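Local coordinates for protein ancestral D-type dye decolorizing peroxidase (Geotrichum candidum, PDB 7ANV) that probably uses its bound haem and hydrogen peroxide to oxidise dyes and other substrates, as a D-type dye-decolorizing peroxidase, at residues A[39-42]-A[43-46]; A[218-221]-A[222-226]; A[270-274]-A[275-279]. All coordinates share one frame; numbering follows the deposited sequence.

Contact 1: A[39-42]-A[43-46]; sequences KQLI and PLIT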
loop_
_atom_site.group_PDB
_atom_site.type_symbol
_atom_site.label_atom_id
_atom_site.label_comp_id
_atom_site.label_asym_id
_atom_site.label_seq_id
_atom_site.Cartn_x
_atom_site.Cartn_y
_atom_site.Cartn_z
ATOM N N LYS A 39 -25.903 -7.360 -11.009
ATOM C CA LYS A 39 -26.075 -7.230 -12.479
ATOM C C LYS A 39 -26.190 -5.741 -12.864
ATOM O O LYS A 39 -25.658 -5.339 -13.911
ATOM C CB LYS A 39 -27.282 -8.034 -12.946
ATOM C CG LYS A 39 -27.252 -8.353 -14.425
ATOM C CD LYS A 39 -28.380 -9.239 -14.955
ATOM C CE LYS A 39 -27.960 -9.860 -16.278
ATOM N NZ LYS A 39 -29.075 -10.524 -17.004
ATOM N N GLN A 40 -26.854 -4.950 -12.025
ATOM C CA GLN A 40 -27.073 -3.504 -12.243
ATOM C C GLN A 40 -25.828 -2.708 -11.841
ATOM O O GLN A 40 -25.647 -1.618 -12.395
ATOM C CB GLN A 40 -28.323 -3.058 -11.488
ATOM C CG GLN A 40 -29.524 -3.944 -11.789
ATOM C CD GLN A 40 -29.853 -3.896 -13.255
ATOM O OE1 GLN A 40 -29.831 -2.824 -13.862
ATOM N NE2 GLN A 40 -30.128 -5.053 -13.843
ATOM N N LEU A 41 -24.962 -3.236 -10.977
ATOM C CA LEU A 41 -23.702 -2.525 -10.635
ATOM C C LEU A 41 -22.693 -2.662 -11.781
ATOM O O LEU A 41 -21.878 -1.771 -11.961
ATOM C CB LEU A 41 -23.117 -3.062 -9.331
ATOM C CG LEU A 41 -21.837 -2.366 -8.878
ATOM C CD1 LEU A 41 -22.121 -0.936 -8.449
ATOM C CD2 LEU A 41 -21.137 -3.140 -7.756
ATOM N N ILE A 42 -22.680 -3.785 -12.474
ATOM C CA ILE A 42 -21.588 -4.087 -13.443
ATOM C C ILE A 42 -21.354 -2.938 -14.425
ATOM O O ILE A 42 -20.197 -2.588 -14.680
ATOM C CB ILE A 42 -21.784 -5.464 -14.090
ATOM C CG1 ILE A 42 -21.547 -6.518 -13.007
ATOM C CG2 ILE A 42 -20.817 -5.648 -15.248
ATOM C CD1 ILE A 42 -21.926 -7.916 -13.384
ATOM N N PRO A 43 -22.383 -2.308 -15.035
ATOM C CA PRO A 43 -22.136 -1.182 -15.939
ATOM C C PRO A 43 -21.426 0.015 -15.298
ATOM O O PRO A 43 -20.895 0.794 -16.015
ATOM C CB PRO A 43 -23.544 -0.710 -16.351
ATOM C CG PRO A 43 -24.414 -1.946 -16.153
ATOM C CD PRO A 43 -23.809 -2.683 -14.979
ATOM N N LEU A 44 -21.424 0.137 -13.978
ATOM C CA LEU A 44 -20.792 1.268 -13.238
ATOM C C LEU A 44 -19.327 0.942 -12.971
ATOM O O LEU A 44 -18.596 1.869 -12.576
ATOM C CB LEU A 44 -21.490 1.513 -11.902
ATOM C CG LEU A 44 -22.787 2.322 -11.946
ATOM C CD1 LEU A 44 -23.843 1.629 -12.747
ATOM C CD2 LEU A 44 -23.291 2.588 -10.548
ATOM N N ILE A 45 -18.919 -0.318 -13.112
ATOM C CA ILE A 45 -17.551 -0.738 -12.685
ATOM C C ILE A 45 -16.570 -0.176 -13.722
ATOM O O ILE A 45 -16.709 -0.466 -14.906
ATOM C CB ILE A 45 -17.403 -2.262 -12.513
ATOM C CG1 ILE A 45 -18.322 -2.816 -11.427
ATOM C CG2 ILE A 45 -15.938 -2.637 -12.231
ATOM C CD1 ILE A 45 -18.023 -2.299 -10.047
ATOM N N THR A 46 -15.593 0.583 -13.254
ATOM C CA THR A 46 -14.562 1.229 -14.085
ATOM C C THR A 46 -13.468 0.220 -14.413
ATOM O O THR A 46 -12.850 -0.315 -13.472
ATOM C CB THR A 46 -13.948 2.415 -13.352
ATOM O OG1 THR A 46 -15.012 3.227 -12.828
ATOM C CG2 THR A 46 -13.072 3.239 -14.251
HETATM O O HOH W 1 -17.969 -2.433 -16.183
#

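Contact 2: A[218-221]-A[222-226]; sequences APVR and PGVIL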
loop_
_atom_site.group_PDB
_atom_site.type_symbol
_atom_site.label_atom_id
_atom_site.label_comp_id
_atom_site.label_asym_id
_atom_site.label_seq_id
_atom_site.Cartn_x
_atom_site.Cartn_y
_atom_site.Cartn_z
ATOM N N ALA A 218 11.525 -1.761 -12.856
ATOM C CA ALA A 218 11.621 -3.179 -13.273
ATOM C C ALA A 218 10.291 -3.660 -13.843
ATOM O O ALA A 218 9.224 -3.374 -13.275
ATOM C CB ALA A 218 12.046 -4.018 -12.097
ATOM N N PRO A 219 10.327 -4.386 -14.977
ATOM C CA PRO A 219 9.135 -4.969 -15.575
ATOM C C PRO A 219 8.842 -6.272 -14.824
ATOM O O PRO A 219 9.786 -6.909 -14.334
ATOM C CB PRO A 219 9.503 -5.212 -17.049
ATOM C CG PRO A 219 10.941 -4.769 -17.188
ATOM C CD PRO A 219 11.523 -4.665 -15.794
ATOM N N VAL A 220 7.559 -6.596 -14.689
ATOM C CA VAL A 220 7.097 -7.865 -14.079
ATOM C C VAL A 220 6.128 -8.503 -15.069
ATOM O O VAL A 220 5.411 -7.773 -15.782
ATOM C CB VAL A 220 6.470 -7.677 -12.689
ATOM C CG1 VAL A 220 7.423 -6.967 -11.733
ATOM C CG2 VAL A 220 5.139 -6.955 -12.752
ATOM N N ARG A 221 6.117 -9.831 -15.094
ATOM C CA ARG A 221 5.123 -10.562 -15.879
ATOM C C ARG A 221 3.746 -10.260 -15.295
ATOM O O ARG A 221 3.580 -10.018 -14.098
ATOM C CB ARG A 221 5.479 -12.046 -15.878
ATOM C CG ARG A 221 6.785 -12.307 -16.614
ATOM C CD ARG A 221 6.936 -13.809 -16.777
ATOM N NE ARG A 221 7.262 -14.417 -15.516
ATOM C CZ ARG A 221 7.405 -15.733 -15.321
ATOM N NH1 ARG A 221 7.165 -16.598 -16.294
ATOM N NH2 ARG A 221 7.708 -16.171 -14.120
ATOM N N PRO A 222 2.726 -10.202 -16.160
ATOM C CA PRO A 222 1.401 -9.729 -15.735
ATOM C C PRO A 222 0.815 -10.548 -14.586
ATOM O O PRO A 222 0.065 -9.991 -13.784
ATOM C CB PRO A 222 0.541 -9.833 -16.991
ATOM C CG PRO A 222 1.310 -10.795 -17.890
ATOM C CD PRO A 222 2.773 -10.534 -17.591
ATOM N N GLY A 223 1.140 -11.847 -14.531
ATOM C CA GLY A 223 0.637 -12.779 -13.509
ATOM C C GLY A 223 1.224 -12.553 -12.127
ATOM O O GLY A 223 0.798 -13.203 -11.176
ATOM N N VAL A 224 2.172 -11.643 -11.965
ATOM C CA VAL A 224 2.518 -11.174 -10.610
ATOM C C VAL A 224 1.326 -10.401 -10.017
ATOM O O VAL A 224 1.237 -10.320 -8.796
ATOM C CB VAL A 224 3.792 -10.337 -10.666
ATOM C CG1 VAL A 224 4.067 -9.637 -9.363
ATOM C CG2 VAL A 224 4.969 -11.201 -11.073
ATOM N N ILE A 225 0.507 -9.790 -10.862
ATOM C CA ILE A 225 -0.595 -8.875 -10.427
ATOM C C ILE A 225 -1.936 -9.556 -10.700
ATOM O O ILE A 225 -2.835 -9.505 -9.838
ATOM C CB ILE A 225 -0.481 -7.501 -11.115
ATOM C CG1 ILE A 225 0.868 -6.858 -10.799
ATOM C CG2 ILE A 225 -1.655 -6.613 -10.684
ATOM C CD1 ILE A 225 1.141 -6.689 -9.330
ATOM N N LEU A 226 -2.075 -10.186 -11.861
ATOM C CA LEU A 226 -3.356 -10.754 -12.336
ATOM C C LEU A 226 -3.358 -12.272 -12.245
ATOM O O LEU A 226 -2.446 -12.925 -12.808
ATOM C CB LEU A 226 -3.573 -10.341 -13.781
ATOM C CG LEU A 226 -3.741 -8.849 -14.042
ATOM C CD1 LEU A 226 -3.764 -8.638 -15.567
ATOM C CD2 LEU A 226 -4.974 -8.274 -13.377
#

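Contact 3: A[270-274]-A[275-279]; sequences IKLPG and NNLTP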
loop_
_atom_site.group_PDB
_atom_site.type_symbol
_atom_site.label_atom_id
_atom_site.label_comp_id
_atom_site.label_asym_id
_atom_site.label_seq_id
_atom_site.Cartn_x
_atom_site.Cartn_y
_atom_site.Cartn_z
ATOM N N ILE A 270 21.154 13.998 12.656
ATOM C CA ILE A 270 22.479 13.482 12.232
ATOM C C ILE A 270 23.478 14.641 12.284
ATOM O O ILE A 270 23.185 15.727 11.744
ATOM C CB ILE A 270 22.399 12.825 10.846
ATOM C CG1 ILE A 270 21.498 11.606 10.896
ATOM C CG2 ILE A 270 23.789 12.464 10.343
ATOM C CD1 ILE A 270 20.971 11.188 9.550
ATOM N N LYS A 271 24.591 14.407 12.955
ATOM C CA LYS A 271 25.787 15.280 12.905
ATOM C C LYS A 271 26.892 14.589 12.112
ATOM O O LYS A 271 27.430 13.572 12.564
ATOM C CB LYS A 271 26.268 15.611 14.315
ATOM C CG LYS A 271 25.182 16.207 15.188
ATOM C CD LYS A 271 25.496 16.235 16.673
ATOM C CE LYS A 271 24.206 16.163 17.469
ATOM N NZ LYS A 271 24.443 16.353 18.921
ATOM N N LEU A 272 27.182 15.116 10.940
ATOM C CA LEU A 272 28.236 14.610 10.041
ATOM C C LEU A 272 29.559 15.182 10.503
ATOM O O LEU A 272 29.583 16.199 11.199
ATOM C CB LEU A 272 27.934 15.041 8.615
ATOM C CG LEU A 272 26.633 14.549 7.996
ATOM C CD1 LEU A 272 26.533 15.079 6.588
ATOM C CD2 LEU A 272 26.558 13.044 8.003
ATOM N N PRO A 273 30.697 14.521 10.183
ATOM C CA PRO A 273 31.998 15.072 10.502
ATOM C C PRO A 273 32.118 16.534 10.046
ATOM O O PRO A 273 31.715 16.890 8.954
ATOM C CB PRO A 273 32.977 14.176 9.730
ATOM C CG PRO A 273 32.235 12.859 9.615
ATOM C CD PRO A 273 30.777 13.255 9.434
ATOM N N GLY A 274 32.651 17.356 10.917
ATOM C CA GLY A 274 32.804 18.794 10.672
ATOM C C GLY A 274 31.691 19.580 11.324
ATOM O O GLY A 274 31.876 20.787 11.539
ATOM N N ASN A 275 30.574 18.929 11.658
ATOM C CA ASN A 275 29.472 19.587 12.398
ATOM C C ASN A 275 28.944 20.778 11.585
ATOM O O ASN A 275 28.564 21.794 12.193
ATOM C CB ASN A 275 29.903 20.008 13.809
ATOM C CG ASN A 275 28.719 20.400 14.678
ATOM O OD1 ASN A 275 27.624 19.870 14.529
ATOM N ND2 ASN A 275 28.925 21.319 15.610
ATOM N N ASN A 276 28.812 20.641 10.268
ATOM C CA ASN A 276 28.327 21.723 9.384
ATOM C C ASN A 276 26.790 21.813 9.389
ATOM O O ASN A 276 26.299 22.936 9.243
ATOM C CB ASN A 276 28.798 21.517 7.953
ATOM C CG ASN A 276 30.304 21.587 7.820
ATOM O OD1 ASN A 276 31.008 22.284 8.566
ATOM N ND2 ASN A 276 30.823 20.857 6.851
ATOM N N LEU A 277 26.066 20.692 9.460
ATOM C CA LEU A 277 24.583 20.703 9.386
ATOM C C LEU A 277 24.024 21.429 10.601
ATOM O O LEU A 277 24.439 21.146 11.729
ATOM C CB LEU A 277 24.007 19.289 9.359
ATOM C CG LEU A 277 24.381 18.465 8.141
ATOM C CD1 LEU A 277 23.520 17.229 8.027
ATOM C CD2 LEU A 277 24.255 19.286 6.899
ATOM N N THR A 278 23.005 22.226 10.365
ATOM C CA THR A 278 22.160 22.714 11.478
ATOM C C THR A 278 21.410 21.510 12.052
ATOM O O THR A 278 21.247 20.473 11.391
ATOM C CB THR A 278 21.235 23.832 10.971
ATOM O OG1 THR A 278 20.252 23.211 10.156
ATOM C CG2 THR A 278 21.986 24.902 10.202
ATOM N N PRO A 279 20.846 21.630 13.272
ATOM C CA PRO A 279 19.937 20.605 13.802
ATOM C C PRO A 279 18.762 20.341 12.849
ATOM O O PRO A 279 18.404 19.174 12.653
ATOM C CB PRO A 279 19.464 21.255 15.107
ATOM C CG PRO A 279 20.605 22.153 15.528
ATOM C CD PRO A 279 21.085 22.731 14.220
HETATM O O HOH W 2 22.728 18.277 12.771
HETATM O O HOH W 3 26.994 17.860 10.339
HETATM O O HOH W 4 29.365 18.237 8.740
#

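Contact 1: A[39-42]-A[43-46]
In L41 the first torsion (chi1 -178°) sends CG away from the amide nitrogen, while I45 sets CG1 beside its own N and bends again at chi2 (-64°). These torsions bring CD1 of I45 back toward the branch of L41. The motif is a helix end: helix 31-41 runs into a 3-10 turn within the N-terminal dimeric alpha+beta barrel domain. CD1 of I45 touches CD2 of L41 at 4.0 Å, and CG of L41 is as near. The two side chains cross obliquely. I82 of strand 78-84 touches both, and I161 of helix 151-164 also packs on L41. With an alanine at I45, L41 would probably face a gap, and V80, I82 and I479 would have less to pack on.

P43 has no N-H to give, so K39 O cannot receive the i to i+4 bond from it; CD of P43 takes up the place, 3.4 Å from K39 O. The chain switches to i to i+3 bonds. L44 N donates to L41 O at 2.8 Å. I45 N donates to I42 O at 3.0 Å, from well above the carbonyl plane (60° out of it). L44 lays CB against the carbonyl of L41. Beyond the turn, T46 OG1 bonds to V80 N. I42 O has a second partner: one water donates to it at 2.7 Å and to I45 O at 2.7 Å.

Contact 2: A[218-221]-A[222-226]
V220 and V224 meet through their branched carbons, and R221 O accepts the bond that closes the turn between them. CB of V220 is 4.2 Å from CG2 of V224. The reverse pair, CG2 of V220 and CB of V224, is equally close. The two side chains cross at about a right angle. V224 keeps CG2 beside its backbone N, anti to the carbonyl carbon (chi1 170° for CG1). This turns CG2 to R221 O, 3.5 Å away; CB is already beside that oxygen through the backbone.

The same oxygen accepts V224 N at 3.0 Å. The bond is nearly straight (164° at the hydrogen), but the donor stands above the carbonyl plane. The bond spans R221 to V224, with P222 and G223 at helical backbone angles, so it closes a type I turn. One residue on, P222 O takes two donors, I225 N at 3.0 Å and L226 N at 2.9 Å. The chain therefore coils for about one turn as it leaves strand 219-220.

Neighbouring elements hold this coil in place. Strand 219-220 pairs in parallel with strand 205-206, and V206 packs on P222 and I225. G223 O bonds to S399 OG, and I225 O bonds to S247 OG.

R221 directs its chain away from the turn. Its NE forms a salt bridge with E361 OE1, and NH1 makes a weak, long ion pair with D230. The haem lies about 10 Å from the V220 side chain, close but not in contact. E361 meets the valine pair with its side chain and R221 NE with OE1, so the R221 charge is probably balanced right beside the apolar pair.

Contact 3: A[270-274]-A[275-279]
L272 and L277 make the tight part of this contact. Their CD1 atoms meet at 4.0 Å, and the side chains approach at a slant. L277 keeps CG beside its backbone N (chi1 -64°), which, with an extended chi2, carries CD1 across to the 270-272 arm. There CD1 also lies 4.0 Å from I270 O. Further in, L285 of helix 279-291 touches both L277 and I270, so the loop folds back onto the helix that follows it.

At the far end the chain reverses in a type II beta turn from L272 to N275. N275 N donates to L272 O at 2.9 Å, with the donor tilted 24° from the carbonyl plane. G274 takes the turn's third position with positive phi (99°), where a CB would press on the preceding carbonyl.

The other side is loose and wet. K271, P273, G274, N275 and N276 are exposed. One water accepts from L272 N at 2.8 Å and from L277 N at 3.1 Å. Another donates to P273 O at 2.7 Å and accepts from N276 N. At the exit the T278 side chain caps a backbone N of helix 279-291, while T278 N bonds to E281 OE1.

Contact 2 is the buried one, contact 1 is partly buried and contact 3 lies on the surface. Contacts 1 and 3 sit on opposite sides of the chain's centre, with centres about 58 Å apart. None of the three touches another, and they hold different elements. Contact 1 ends a helix over the sheet that contains strand 78-84. Contact 2 bonds to S247 at the start of strand 247-256 and to S399 just after strand 391-398. Contact 3 is the loop between helices 258-267 and 279-291, and packs on the second. All three pair an apolar touch with an i to i+3 backbone bond. Water differs with place: contact 1 has one bridging water, and contact 3 relies on several.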